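Local coordinates for protein 4'-phospho-dehydrooxetanocin synthase (Bacillus megaterium, PDB 5UL3) that catalyses the oxidative ring contraction of dAMP to an oxetane aldehyde in oxetanocin A biosynthesis, using cobalamin, an iron-sulfur cluster and S-adenosylmethionine, at residues I31-E36 and R49-S53; F45-I50 and Y62-D66; S68-S74 and Y101-S107; I166-I170 and E195-I200; L295-S299 and A348-I354. One frame throughout, in Å; residues are numbered along the deposited sequence.

Interaction 1: I31-E36 and R49-S53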
# COMPACT_ATOMS: atom_id res chain seq x y z
N ILE A 31 21.09 20.34 3.13
CA ILE A 31 20.66 21.47 3.94
C ILE A 31 21.82 22.00 4.76
O ILE A 31 22.04 23.22 4.86
CB ILE A 31 19.47 21.06 4.83
CG1 ILE A 31 18.25 20.69 3.98
CG2 ILE A 31 19.13 22.18 5.85
CD1 ILE A 31 17.46 21.86 3.44
N GLU A 32 22.60 21.10 5.37
CA GLU A 32 23.71 21.54 6.21
C GLU A 32 24.76 22.28 5.38
O GLU A 32 25.30 23.30 5.81
CB GLU A 32 24.33 20.35 6.96
CG GLU A 32 23.64 20.08 8.32
CD GLU A 32 23.98 18.74 8.94
OE1 GLU A 32 24.71 17.95 8.29
OE2 GLU A 32 23.51 18.46 10.09
N LYS A 33 25.02 21.79 4.16
CA LYS A 33 25.95 22.48 3.26
C LYS A 33 25.53 23.92 3.04
O LYS A 33 26.35 24.84 3.15
CB LYS A 33 26.02 21.74 1.92
CG LYS A 33 27.01 22.39 0.92
CD LYS A 33 26.72 22.01 -0.53
CE LYS A 33 27.45 20.75 -0.97
NZ LYS A 33 27.17 20.40 -2.40
N ARG A 34 24.25 24.14 2.73
CA ARG A 34 23.78 25.50 2.51
C ARG A 34 23.80 26.32 3.79
O ARG A 34 23.91 27.55 3.73
CB ARG A 34 22.39 25.49 1.89
CG ARG A 34 22.38 24.91 0.50
CD ARG A 34 21.00 24.45 0.07
NE ARG A 34 21.03 23.71 -1.19
CZ ARG A 34 20.38 24.08 -2.28
NH1 ARG A 34 19.63 25.18 -2.28
NH2 ARG A 34 20.47 23.34 -3.38
N CYS A 35 23.68 25.67 4.95
CA CYS A 35 23.78 26.41 6.21
C CYS A 35 25.22 26.83 6.48
O CYS A 35 25.46 27.94 6.98
CB CYS A 35 23.24 25.57 7.37
SG CYS A 35 21.44 25.39 7.38
N GLU A 36 26.19 25.97 6.18
CA GLU A 36 27.59 26.35 6.35
C GLU A 36 27.95 27.52 5.46
O GLU A 36 28.61 28.47 5.91
CB GLU A 36 28.51 25.16 6.05
CG GLU A 36 28.32 24.02 7.03
CD GLU A 36 29.62 23.38 7.44
OE1 GLU A 36 29.97 22.32 6.88
OE2 GLU A 36 30.30 23.94 8.34
N ARG A 49 31.26 23.54 14.75
CA ARG A 49 30.47 22.59 13.97
C ARG A 49 29.01 23.00 14.00
O ARG A 49 28.59 23.84 14.80
CB ARG A 49 30.65 21.15 14.49
CG ARG A 49 30.10 20.87 15.87
CD ARG A 49 30.39 19.43 16.28
NE ARG A 49 29.38 18.89 17.19
CZ ARG A 49 28.31 18.20 16.81
NH1 ARG A 49 27.45 17.75 17.72
NH2 ARG A 49 28.08 17.96 15.52
N ILE A 50 28.24 22.45 13.06
CA ILE A 50 26.81 22.70 12.99
C ILE A 50 26.08 21.37 12.92
O ILE A 50 26.64 20.34 12.55
CB ILE A 50 26.40 23.59 11.79
CG1 ILE A 50 26.71 22.89 10.47
CG2 ILE A 50 27.08 24.95 11.85
CD1 ILE A 50 25.77 23.31 9.37
N LEU A 51 24.80 21.42 13.29
CA LEU A 51 23.89 20.29 13.27
C LEU A 51 22.54 20.81 12.82
O LEU A 51 22.07 21.83 13.34
CB LEU A 51 23.78 19.65 14.67
CG LEU A 51 22.64 18.65 14.90
CD1 LEU A 51 22.83 17.42 14.05
CD2 LEU A 51 22.54 18.27 16.37
N VAL A 52 21.91 20.13 11.86
CA VAL A 52 20.52 20.40 11.50
C VAL A 52 19.69 19.20 11.96
O VAL A 52 20.08 18.05 11.72
CB VAL A 52 20.34 20.65 9.99
CG1 VAL A 52 18.85 20.77 9.65
CG2 VAL A 52 21.06 21.93 9.58
N SER A 53 18.58 19.48 12.62
CA SER A 53 17.63 18.41 12.97
C SER A 53 16.24 19.00 12.85
O SER A 53 16.07 20.14 12.40
CB SER A 53 17.93 17.86 14.38
OG SER A 53 17.13 16.70 14.63

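Interaction 2: F45-I50 and Y62-D66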
# COMPACT_ATOMS: atom_id res chain seq x y z
N PHE A 45 31.95 35.92 12.36
CA PHE A 45 31.38 34.77 13.04
C PHE A 45 32.18 33.52 12.66
O PHE A 45 32.22 33.14 11.49
CB PHE A 45 29.91 34.58 12.68
CG PHE A 45 29.16 33.66 13.60
CD1 PHE A 45 29.78 33.09 14.71
CD2 PHE A 45 27.83 33.36 13.37
CE1 PHE A 45 29.10 32.25 15.56
CE2 PHE A 45 27.13 32.51 14.22
CZ PHE A 45 27.77 31.95 15.31
N ASP A 46 32.82 32.89 13.64
CA ASP A 46 33.45 31.59 13.43
C ASP A 46 32.86 30.58 14.41
O ASP A 46 32.51 30.91 15.54
CB ASP A 46 34.97 31.66 13.60
CG ASP A 46 35.67 30.44 13.02
OD1 ASP A 46 35.62 30.25 11.78
OD2 ASP A 46 36.27 29.67 13.80
N TYR A 47 32.75 29.33 13.94
CA TYR A 47 32.11 28.27 14.69
C TYR A 47 32.87 26.97 14.47
O TYR A 47 33.64 26.84 13.51
CB TYR A 47 30.64 28.10 14.27
CG TYR A 47 30.47 27.65 12.83
CD1 TYR A 47 30.47 26.30 12.49
CD2 TYR A 47 30.31 28.58 11.81
CE1 TYR A 47 30.32 25.89 11.17
CE2 TYR A 47 30.15 28.18 10.49
CZ TYR A 47 30.16 26.84 10.18
OH TYR A 47 30.01 26.43 8.87
N LYS A 48 32.64 26.01 15.35
CA LYS A 48 33.34 24.73 15.26
C LYS A 48 32.55 23.69 14.47
O LYS A 48 33.11 23.00 13.62
CB LYS A 48 33.67 24.20 16.65
CG LYS A 48 34.93 24.83 17.25
CD LYS A 48 35.44 24.03 18.44
CE LYS A 48 36.87 24.42 18.79
NZ LYS A 48 37.41 23.59 19.90
N ARG A 49 31.26 23.54 14.75
CA ARG A 49 30.47 22.59 13.97
C ARG A 49 29.01 23.00 14.00
O ARG A 49 28.59 23.84 14.80
CB ARG A 49 30.65 21.15 14.49
CG ARG A 49 30.10 20.87 15.87
CD ARG A 49 30.39 19.43 16.28
NE ARG A 49 29.38 18.89 17.19
CZ ARG A 49 28.31 18.20 16.81
NH1 ARG A 49 27.45 17.75 17.72
NH2 ARG A 49 28.08 17.96 15.52
N ILE A 50 28.24 22.45 13.06
CA ILE A 50 26.81 22.70 12.99
C ILE A 50 26.08 21.37 12.92
O ILE A 50 26.64 20.34 12.55
CB ILE A 50 26.40 23.59 11.79
CG1 ILE A 50 26.71 22.89 10.47
CG2 ILE A 50 27.08 24.95 11.85
CD1 ILE A 50 25.77 23.31 9.37
N TYR A 62 21.67 24.14 14.91
CA TYR A 62 22.56 24.42 16.03
C TYR A 62 23.91 24.83 15.47
O TYR A 62 24.49 24.12 14.64
CB TYR A 62 22.72 23.19 16.93
CG TYR A 62 21.41 22.66 17.43
CD1 TYR A 62 20.65 21.77 16.66
CD2 TYR A 62 20.91 23.04 18.67
CE1 TYR A 62 19.42 21.30 17.12
CE2 TYR A 62 19.70 22.57 19.13
CZ TYR A 62 18.96 21.70 18.36
OH TYR A 62 17.76 21.25 18.85
N VAL A 63 24.40 25.98 15.90
CA VAL A 63 25.75 26.42 15.57
C VAL A 63 26.56 26.32 16.85
O VAL A 63 26.31 27.06 17.81
CB VAL A 63 25.77 27.85 15.01
CG1 VAL A 63 27.17 28.18 14.47
CG2 VAL A 63 24.72 28.00 13.92
N ILE A 64 27.49 25.37 16.90
CA ILE A 64 28.31 25.14 18.08
C ILE A 64 29.59 25.96 17.92
O ILE A 64 30.48 25.57 17.17
CB ILE A 64 28.61 23.66 18.28
CG1 ILE A 64 27.30 22.86 18.45
CG2 ILE A 64 29.52 23.47 19.48
CD1 ILE A 64 27.52 21.38 18.63
N GLU A 65 29.67 27.09 18.62
CA GLU A 65 30.90 27.88 18.63
C GLU A 65 31.99 27.09 19.35
O GLU A 65 33.00 26.74 18.74
CB GLU A 65 30.70 29.23 19.31
CG GLU A 65 30.25 30.32 18.37
CD GLU A 65 30.48 31.70 18.95
OE1 GLU A 65 31.62 31.98 19.38
OE2 GLU A 65 29.52 32.51 18.98
N ASP A 66 31.74 26.74 20.61
CA ASP A 66 32.28 25.54 21.24
C ASP A 66 31.20 24.98 22.17
O ASP A 66 30.04 25.39 22.12
CB ASP A 66 33.62 25.82 21.93
CG ASP A 66 33.49 26.66 23.19
OD1 ASP A 66 32.41 27.22 23.47
OD2 ASP A 66 34.50 26.77 23.92

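Interaction 3: S68-S74 and Y101-S107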
# COMPACT_ATOMS: atom_id res chain seq x y z
N SER A 68 30.65 25.59 25.13
CA SER A 68 30.20 26.59 26.09
C SER A 68 29.42 27.73 25.45
O SER A 68 28.90 28.59 26.17
CB SER A 68 31.39 27.17 26.87
OG SER A 68 32.20 27.98 26.03
N LYS A 69 29.33 27.77 24.12
CA LYS A 69 28.53 28.74 23.39
C LYS A 69 27.85 28.02 22.23
O LYS A 69 28.51 27.68 21.24
CB LYS A 69 29.39 29.90 22.88
CG LYS A 69 28.62 31.15 22.52
CD LYS A 69 29.56 32.33 22.33
CE LYS A 69 28.80 33.61 22.03
NZ LYS A 69 29.72 34.75 21.76
N ILE A 70 26.53 27.80 22.34
CA ILE A 70 25.74 27.07 21.35
C ILE A 70 24.58 27.96 20.92
O ILE A 70 23.73 28.33 21.74
CB ILE A 70 25.21 25.74 21.91
CG1 ILE A 70 26.37 24.81 22.29
CG2 ILE A 70 24.24 25.06 20.93
CD1 ILE A 70 25.93 23.59 23.06
N HIS A 71 24.53 28.31 19.63
CA HIS A 71 23.42 29.07 19.07
C HIS A 71 22.38 28.13 18.50
O HIS A 71 22.73 27.12 17.89
CB HIS A 71 23.90 29.99 17.94
CG HIS A 71 25.01 30.91 18.33
ND1 HIS A 71 24.78 32.19 18.78
CD2 HIS A 71 26.35 30.74 18.31
CE1 HIS A 71 25.94 32.77 19.05
NE2 HIS A 71 26.91 31.91 18.77
N VAL A 72 21.11 28.48 18.67
CA VAL A 72 20.01 27.65 18.17
C VAL A 72 19.06 28.54 17.38
O VAL A 72 18.55 29.54 17.91
CB VAL A 72 19.26 26.94 19.31
CG1 VAL A 72 18.28 25.90 18.74
CG2 VAL A 72 20.24 26.28 20.27
N PHE A 73 18.81 28.17 16.12
CA PHE A 73 17.92 28.88 15.21
C PHE A 73 16.72 28.00 14.86
O PHE A 73 16.91 26.87 14.40
CB PHE A 73 18.64 29.25 13.91
CG PHE A 73 19.80 30.20 14.09
CD1 PHE A 73 21.08 29.71 14.33
CD2 PHE A 73 19.61 31.57 14.00
CE1 PHE A 73 22.15 30.59 14.49
CE2 PHE A 73 20.67 32.45 14.17
CZ PHE A 73 21.94 31.96 14.41
N SER A 74 15.52 28.53 15.03
CA SER A 74 14.29 27.80 14.74
C SER A 74 13.34 28.71 13.97
O SER A 74 12.40 29.27 14.54
CB SER A 74 13.65 27.27 16.03
OG SER A 74 12.47 26.53 15.75
N TYR A 101 12.79 32.53 18.42
CA TYR A 101 13.29 31.75 17.30
C TYR A 101 14.80 31.63 17.33
O TYR A 101 15.37 30.93 16.49
CB TYR A 101 12.83 32.38 15.97
CG TYR A 101 11.34 32.60 15.96
CD1 TYR A 101 10.47 31.52 15.94
CD2 TYR A 101 10.80 33.88 16.01
CE1 TYR A 101 9.10 31.71 15.97
CE2 TYR A 101 9.43 34.08 16.03
CZ TYR A 101 8.58 32.99 16.00
OH TYR A 101 7.22 33.17 16.03
N TYR A 102 15.46 32.28 18.29
CA TYR A 102 16.90 32.19 18.45
C TYR A 102 17.23 32.19 19.93
O TYR A 102 16.53 32.79 20.75
CB TYR A 102 17.63 33.35 17.76
CG TYR A 102 19.09 33.46 18.14
CD1 TYR A 102 20.05 32.66 17.54
CD2 TYR A 102 19.51 34.35 19.14
CE1 TYR A 102 21.38 32.75 17.90
CE2 TYR A 102 20.84 34.45 19.50
CZ TYR A 102 21.78 33.65 18.88
OH TYR A 102 23.10 33.73 19.24
N LYS A 103 18.32 31.51 20.27
CA LYS A 103 18.81 31.54 21.64
C LYS A 103 20.26 31.09 21.64
O LYS A 103 20.63 30.15 20.92
CB LYS A 103 17.97 30.65 22.56
CG LYS A 103 18.52 30.49 23.99
CD LYS A 103 17.79 31.37 24.98
CE LYS A 103 18.41 31.25 26.37
NZ LYS A 103 17.96 32.38 27.24
N CYS A 104 21.10 31.79 22.40
CA CYS A 104 22.47 31.37 22.62
C CYS A 104 22.57 30.80 24.03
O CYS A 104 22.20 31.48 25.00
CB CYS A 104 23.45 32.53 22.42
SG CYS A 104 25.15 31.99 22.46
N PHE A 105 23.04 29.56 24.15
CA PHE A 105 23.18 28.88 25.43
C PHE A 105 24.64 28.93 25.85
O PHE A 105 25.52 28.46 25.12
CB PHE A 105 22.69 27.44 25.34
CG PHE A 105 21.21 27.33 25.25
CD1 PHE A 105 20.41 27.57 26.36
CD2 PHE A 105 20.59 27.01 24.04
CE1 PHE A 105 19.04 27.48 26.28
CE2 PHE A 105 19.21 26.94 23.96
CZ PHE A 105 18.44 27.17 25.08
N LEU A 106 24.90 29.51 27.03
CA LEU A 106 26.25 29.79 27.50
C LEU A 106 26.60 28.88 28.66
O LEU A 106 25.82 28.74 29.61
CB LEU A 106 26.36 31.26 27.92
CG LEU A 106 25.98 32.26 26.83
CD1 LEU A 106 25.80 33.65 27.42
CD2 LEU A 106 27.05 32.26 25.77
N SER A 107 27.79 28.26 28.59
CA SER A 107 28.29 27.37 29.64
C SER A 107 27.29 26.28 30.00
O SER A 107 27.08 25.95 31.17
CB SER A 107 28.70 28.18 30.87
OG SER A 107 29.67 29.14 30.47

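Interaction 4: I166-I170 and E195-I200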
# COMPACT_ATOMS: atom_id res chain seq x y z
N ILE A 166 22.79 -4.03 -3.72
CA ILE A 166 23.32 -4.58 -2.47
C ILE A 166 24.72 -4.05 -2.19
O ILE A 166 25.03 -3.62 -1.08
CB ILE A 166 23.30 -6.12 -2.51
CG1 ILE A 166 21.86 -6.66 -2.47
CG2 ILE A 166 24.08 -6.68 -1.34
CD1 ILE A 166 21.78 -8.17 -2.72
N ASN A 167 25.60 -4.06 -3.20
CA ASN A 167 26.96 -3.59 -2.95
C ASN A 167 27.00 -2.08 -2.72
O ASN A 167 27.85 -1.59 -1.96
CB ASN A 167 27.88 -3.99 -4.10
CG ASN A 167 28.18 -5.49 -4.11
OD1 ASN A 167 28.04 -6.18 -3.10
ND2 ASN A 167 28.60 -6.00 -5.26
N GLN A 168 26.09 -1.32 -3.34
CA GLN A 168 26.02 0.11 -3.05
C GLN A 168 25.50 0.37 -1.64
O GLN A 168 25.93 1.32 -0.98
CB GLN A 168 25.17 0.82 -4.10
CG GLN A 168 25.82 0.84 -5.48
CD GLN A 168 24.94 1.46 -6.56
OE1 GLN A 168 23.73 1.24 -6.60
NE2 GLN A 168 25.56 2.24 -7.44
N ILE A 169 24.57 -0.46 -1.17
CA ILE A 169 24.11 -0.33 0.22
C ILE A 169 25.28 -0.49 1.17
O ILE A 169 25.50 0.34 2.06
CB ILE A 169 23.01 -1.35 0.53
CG1 ILE A 169 21.73 -1.00 -0.23
CG2 ILE A 169 22.80 -1.44 2.06
CD1 ILE A 169 20.75 -2.15 -0.32
N ILE A 170 26.07 -1.56 0.99
CA ILE A 170 27.18 -1.83 1.91
C ILE A 170 28.19 -0.70 1.86
O ILE A 170 28.68 -0.23 2.90
CB ILE A 170 27.82 -3.19 1.59
CG1 ILE A 170 26.80 -4.32 1.72
CG2 ILE A 170 29.04 -3.42 2.48
CD1 ILE A 170 26.23 -4.47 3.13
N GLU A 195 20.90 -11.85 2.16
CA GLU A 195 22.15 -11.44 1.51
C GLU A 195 22.70 -10.16 2.12
O GLU A 195 23.91 -10.05 2.38
CB GLU A 195 21.93 -11.24 0.01
CG GLU A 195 21.67 -12.53 -0.77
CD GLU A 195 21.64 -12.30 -2.27
OE1 GLU A 195 22.29 -11.34 -2.73
OE2 GLU A 195 20.98 -13.09 -2.99
N ILE A 196 21.83 -9.17 2.33
CA ILE A 196 22.29 -7.90 2.90
C ILE A 196 22.72 -8.10 4.34
O ILE A 196 23.77 -7.58 4.76
CB ILE A 196 21.20 -6.82 2.76
CG1 ILE A 196 20.94 -6.52 1.29
CG2 ILE A 196 21.62 -5.55 3.49
CD1 ILE A 196 19.70 -5.67 1.05
N LEU A 197 21.93 -8.84 5.13
CA LEU A 197 22.31 -9.12 6.52
C LEU A 197 23.63 -9.88 6.59
O LEU A 197 24.48 -9.58 7.44
CB LEU A 197 21.19 -9.91 7.22
CG LEU A 197 19.97 -9.04 7.56
CD1 LEU A 197 18.76 -9.90 8.00
CD2 LEU A 197 20.35 -8.03 8.65
N ASP A 198 23.82 -10.88 5.73
CA ASP A 198 25.09 -11.60 5.69
C ASP A 198 26.27 -10.64 5.56
O ASP A 198 27.24 -10.72 6.32
CB ASP A 198 25.09 -12.60 4.53
CG ASP A 198 24.27 -13.85 4.81
OD1 ASP A 198 23.76 -14.05 5.94
OD2 ASP A 198 24.14 -14.66 3.87
N LEU A 199 26.18 -9.69 4.61
CA LEU A 199 27.26 -8.74 4.37
C LEU A 199 27.42 -7.75 5.52
O LEU A 199 28.54 -7.35 5.85
CB LEU A 199 27.00 -7.98 3.07
CG LEU A 199 27.31 -8.78 1.82
CD1 LEU A 199 26.57 -8.19 0.65
CD2 LEU A 199 28.82 -8.73 1.60
N ILE A 200 26.31 -7.32 6.13
CA ILE A 200 26.40 -6.43 7.28
C ILE A 200 27.16 -7.11 8.41
O ILE A 200 28.06 -6.51 9.01
CB ILE A 200 24.99 -6.00 7.74
CG1 ILE A 200 24.38 -5.04 6.73
CG2 ILE A 200 25.07 -5.37 9.14
CD1 ILE A 200 22.89 -4.75 7.01

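Interaction 5: L295-S299 and A348-I354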
# COMPACT_ATOMS: atom_id res chain seq x y z
N LEU A 295 12.77 11.53 -2.89
CA LEU A 295 11.74 11.94 -3.84
C LEU A 295 12.34 12.31 -5.20
O LEU A 295 11.80 11.92 -6.24
CB LEU A 295 10.95 13.11 -3.26
CG LEU A 295 9.75 13.50 -4.13
CD1 LEU A 295 8.81 12.31 -4.28
CD2 LEU A 295 9.01 14.71 -3.56
N GLY A 296 13.47 13.04 -5.20
CA GLY A 296 14.11 13.39 -6.47
C GLY A 296 14.42 12.18 -7.33
O GLY A 296 14.16 12.18 -8.54
N GLU A 297 14.96 11.12 -6.73
CA GLU A 297 15.23 9.91 -7.49
C GLU A 297 13.94 9.20 -7.88
O GLU A 297 13.86 8.62 -8.97
CB GLU A 297 16.14 8.98 -6.70
CG GLU A 297 17.57 9.50 -6.60
CD GLU A 297 18.22 9.66 -7.98
OE1 GLU A 297 18.32 8.65 -8.71
OE2 GLU A 297 18.60 10.80 -8.34
N ILE A 298 12.93 9.21 -7.01
CA ILE A 298 11.63 8.64 -7.36
C ILE A 298 11.06 9.32 -8.60
O ILE A 298 10.48 8.66 -9.47
CB ILE A 298 10.66 8.74 -6.17
CG1 ILE A 298 11.10 7.77 -5.08
CG2 ILE A 298 9.22 8.46 -6.60
CD1 ILE A 298 10.39 8.03 -3.77
N SER A 299 11.23 10.64 -8.71
CA SER A 299 10.69 11.36 -9.86
C SER A 299 11.42 10.99 -11.14
O SER A 299 10.82 10.98 -12.22
CB SER A 299 10.74 12.87 -9.65
OG SER A 299 12.02 13.40 -9.94
N ALA A 348 6.46 19.46 -2.78
CA ALA A 348 7.70 18.80 -3.14
C ALA A 348 7.56 18.06 -4.46
O ALA A 348 8.50 18.03 -5.26
CB ALA A 348 8.13 17.84 -2.04
N GLY A 349 6.41 17.41 -4.69
CA GLY A 349 6.22 16.74 -5.97
C GLY A 349 6.24 17.70 -7.14
O GLY A 349 6.85 17.42 -8.18
N LYS A 350 5.62 18.87 -6.97
CA LYS A 350 5.60 19.88 -8.02
C LYS A 350 7.00 20.37 -8.36
O LYS A 350 7.30 20.65 -9.53
CB LYS A 350 4.71 21.04 -7.59
CG LYS A 350 4.52 22.13 -8.65
CD LYS A 350 3.81 23.34 -8.05
CE LYS A 350 3.34 24.31 -9.13
NZ LYS A 350 2.20 23.76 -9.91
N HIS A 351 7.86 20.48 -7.35
CA HIS A 351 9.25 20.85 -7.59
C HIS A 351 9.93 19.90 -8.56
O HIS A 351 10.79 20.31 -9.34
CB HIS A 351 10.03 20.89 -6.27
CG HIS A 351 11.50 21.06 -6.46
ND1 HIS A 351 12.07 22.28 -6.75
CD2 HIS A 351 12.52 20.16 -6.43
CE1 HIS A 351 13.38 22.13 -6.86
NE2 HIS A 351 13.68 20.86 -6.68
N PHE A 352 9.56 18.62 -8.52
CA PHE A 352 10.15 17.61 -9.39
C PHE A 352 9.26 17.25 -10.57
O PHE A 352 9.53 16.24 -11.24
CB PHE A 352 10.48 16.35 -8.59
CG PHE A 352 11.57 16.52 -7.60
CD1 PHE A 352 12.87 16.80 -8.01
CD2 PHE A 352 11.32 16.36 -6.24
CE1 PHE A 352 13.89 16.94 -7.09
CE2 PHE A 352 12.34 16.50 -5.32
CZ PHE A 352 13.62 16.79 -5.74
N ASN A 353 8.20 18.02 -10.82
CA ASN A 353 7.27 17.82 -11.92
C ASN A 353 6.48 16.52 -11.81
O ASN A 353 5.92 16.04 -12.80
CB ASN A 353 7.99 17.88 -13.27
CG ASN A 353 8.62 19.23 -13.51
OD1 ASN A 353 7.99 20.27 -13.31
ND2 ASN A 353 9.88 19.23 -13.95
N ILE A 354 6.42 15.93 -10.61
CA ILE A 354 5.57 14.77 -10.36
C ILE A 354 4.12 15.23 -10.39
O ILE A 354 3.77 16.26 -9.79
CB ILE A 354 5.90 14.13 -9.00
CG1 ILE A 354 7.36 13.67 -8.98
CG2 ILE A 354 4.97 12.94 -8.71
CD1 ILE A 354 7.80 13.10 -7.65

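Interaction 1: I31-E36 and R49-S53
E32 of the helical segment 31-36 and V52 of strand 49-53 mark the closest backbone approach, their CA atoms 6.3 Å apart. The helix crosses the strand with an angle of 136° between their N-to-C directions, at an axis separation of 8.7 Å, so side chains from one helical flank span the gap. Helix 28-39 thereby packs against an outermost strand of the four-stranded antiparallel sheet in the N-terminal domain. R49, L51 and S53 make the backbone bonds to the neighbouring strand 60-64, whereas the N-H of V52 points the other way, to the helix. E32 takes that N-H: V52 N donates to E32 OE2 at 2.9 Å and 163°, and OE2 accepts with its lone pair directed away from OE1. The glutamate chain, extended beyond CG, slides past the valine in the opposite direction, which brings E32 CG to 3.4 Å from V52 CG2. A second side chain, I50, packs its terminal methyl against the helix. Its CG1 stands between backbone N and carbonyl carbon (chi1 64°), and I50 CD1 comes to 3.5 Å from E36 CG and 3.9 Å from C35 CB. The carboxylate of E36 turns to Y47 OH instead. The I31 and V52 side chains cross at about a right angle, with I31 CG2 4.1 Å from V52 CG1. I31 also rests on I20 and F21, and C35 on L17 and F21, of helix 7-21.

Interaction 2: F45-I50 and Y62-D66
K48 and R49 both face I64 across the hairpin of strands 49-53 and 60-64, the pattern of a classic beta bulge. The hydrogen bonding shows it directly: I64 O accepts from K48 N at 2.9 Å and from R49 N at 3.3 Å, both donors in the carbonyl plane. I64 N returns a 2.8 Å bond to R49 O, and beyond it I50 pairs with V63 without hydrogen bonds, I50 CA instead lying close to Y62 O. Apolar contacts gather round V63, whose CG1 lies 3.5 Å from Y47 CB and 3.9 Å from F45 CZ; the F45 and V63 side chains come from opposite directions. E65 sets its CG at the rim of the F45 ring, in plane, while its OE2 is hydrogen-bonded to H71 NE2. On the sheet face carrying R49 and I64, the two side chains run alongside each other; R49 NE is hydrogen-bonded to Y112 OH and NH1 to L115 O, and I64 CD1 covers one face of the guanidinium, 3.4 Å from R49 NE.

Interaction 3: S68-S74 and Y101-S107
C104 SG lies over one face of the H71 ring, 3.9 Å from its centroid, while the hydroxyl of Y102 meets the same imidazole at its edge. The F73 ring has Y102 CD1 over one face, with F73 CE2 to Y102 CD1 at 3.4 Å; their planes are 47° apart, an oblique meeting within an aromatic cluster of H71, F73 and Y102. On the reverse of the sheet F105 takes V72 CG2 at its edge, 3.9 Å from F105 CD2, and K103 CG of its own strand over one face; W88 and W92 meet it edge-to-face.

These groups sit on strands 69-73 and 102-106, an antiparallel pair closing one side of the four-stranded N-terminal sheet. I70 with F105 and V72 with K103 are the hydrogen-bonded pairs, the straightest bond being F105 N to I70 O at 2.8 Å and 175°. S107 N to S68 O and S74 N to Y101 O continue the ladder at its ends.

With CG anti to the backbone N (chi1 168°), the Y102 ring runs alongside H71 in the same direction. The modelled 2.3 Å between H71 ND1 and Y102 OH is doubtful as an exact length, although a hydrogen bond fits with either atom as donor. E65 OE2 bonds H71 NE2 and would probably polarise the imidazole; if the Y102 bond is real, both nitrogens are engaged and the ring's rotation is probably fixed.

Interaction 4: I166-I170 and E195-I200
I166, I169 and I170 on one helix pack tightly against I196, L199 and I200 on the other, through carbon contacts alone. The axes of the two short segments run in the same N-to-C sense at 34°, 10.4 Å apart at closest; the nearest CA atoms, of I166 and I196, are 6.4 Å apart, and side chains fill the space between. I166 uses both branches: CG2 meets L199 CD1 at 3.5 Å, the two side chains crossing at about a right angle, and CG1 meets I196 CG1 at 3.9 Å. One turn on, I170 bends its chain at chi2 (-62°), bringing CD1 over L199 CB at 3.6 Å and near I200 CG1. Toward the sheet, I169 CD1 and I196 CD1 touch at 3.9 Å, and I196 also rests on L183 of strand 180-184.

The outer rim is less fully packed. There the partly exposed E195 crosses I166 at about a right angle, and E195 OE1 comes to 3.2 Å from I166 CD1, a close van der Waals approach of a carboxylate oxygen to a methyl and not a hydrogen bond.

Helices 166-176 and 190-205 lead into and out of the parallel strand 180-184, and their side-by-side packing on one face of the sheet is typical of the Rossmann fold, which here houses cobalamin; the side chain of I200 lies about 10 Å from the cofactor.

Interaction 5: L295-S299 and A348-I354
The Schellman motif that ends helix 335-351 presents F352 and I354 to L295, G296 and S299 of the short helix 295-300. N353, with positive phi, is its C-prime residue: I354 N bonds to G349 O at 2.9 Å and N353 N to K350 O. G349 O also accepts from F352 N, the two donors coming from opposite faces of its plane. The turn leads toward strand 357-360 of the partial TIM barrel that forms the radical SAM domain.

Across the contact the F352 ring lies between two neighbours. G296 CA sits over one face, 3.6 Å from the centroid and 15° off the normal, a CH-pi contact that brings the ring right up to the helix backbone; H351 CD2 covers the opposite face. W25 meets the same ring edge-to-face and stacks on H351.

L295, its CG anti to the backbone N (chi1 -173°), splits its methyls between partners: CD2 reaches A348 CB at 3.6 Å and CD1 reaches I354 CD1, also at 3.6 Å. Both L295 and I354 rest on L305 of strand 305-311. S299 turns its carbon side to the isoleucine, CB lying 3.5 Å from I354 CG1, while S299 OG donates back to G296 O within its own helix at 2.8 Å.

How the interactions relate
Interactions 1, 2 and 3 build one sheet of the N-terminal domain: interaction 1 lays a helix on its outermost strand 49-53, interaction 2 joins that strand to 60-64, and interaction 3 pairs 69-73 with the other outermost strand. Y47 to E36 couples 1 with 2, and H71 to E65 couples 2 with 3. Backbone hydrogen bonds dominate 2 and 3, whereas 1 has a single side-chain-to-backbone bond. Interaction 4 joins two helices of the cobalamin-binding domain by aliphatic packing; interaction 5 sets the end of a radical SAM helix and the turn after it against helix 295-300, adding a phenyl ring. All are partly buried; centre to centre, interaction 5 lies nearest the chain's middle, about 19 Å, and interaction 2 farthest, about 43 Å.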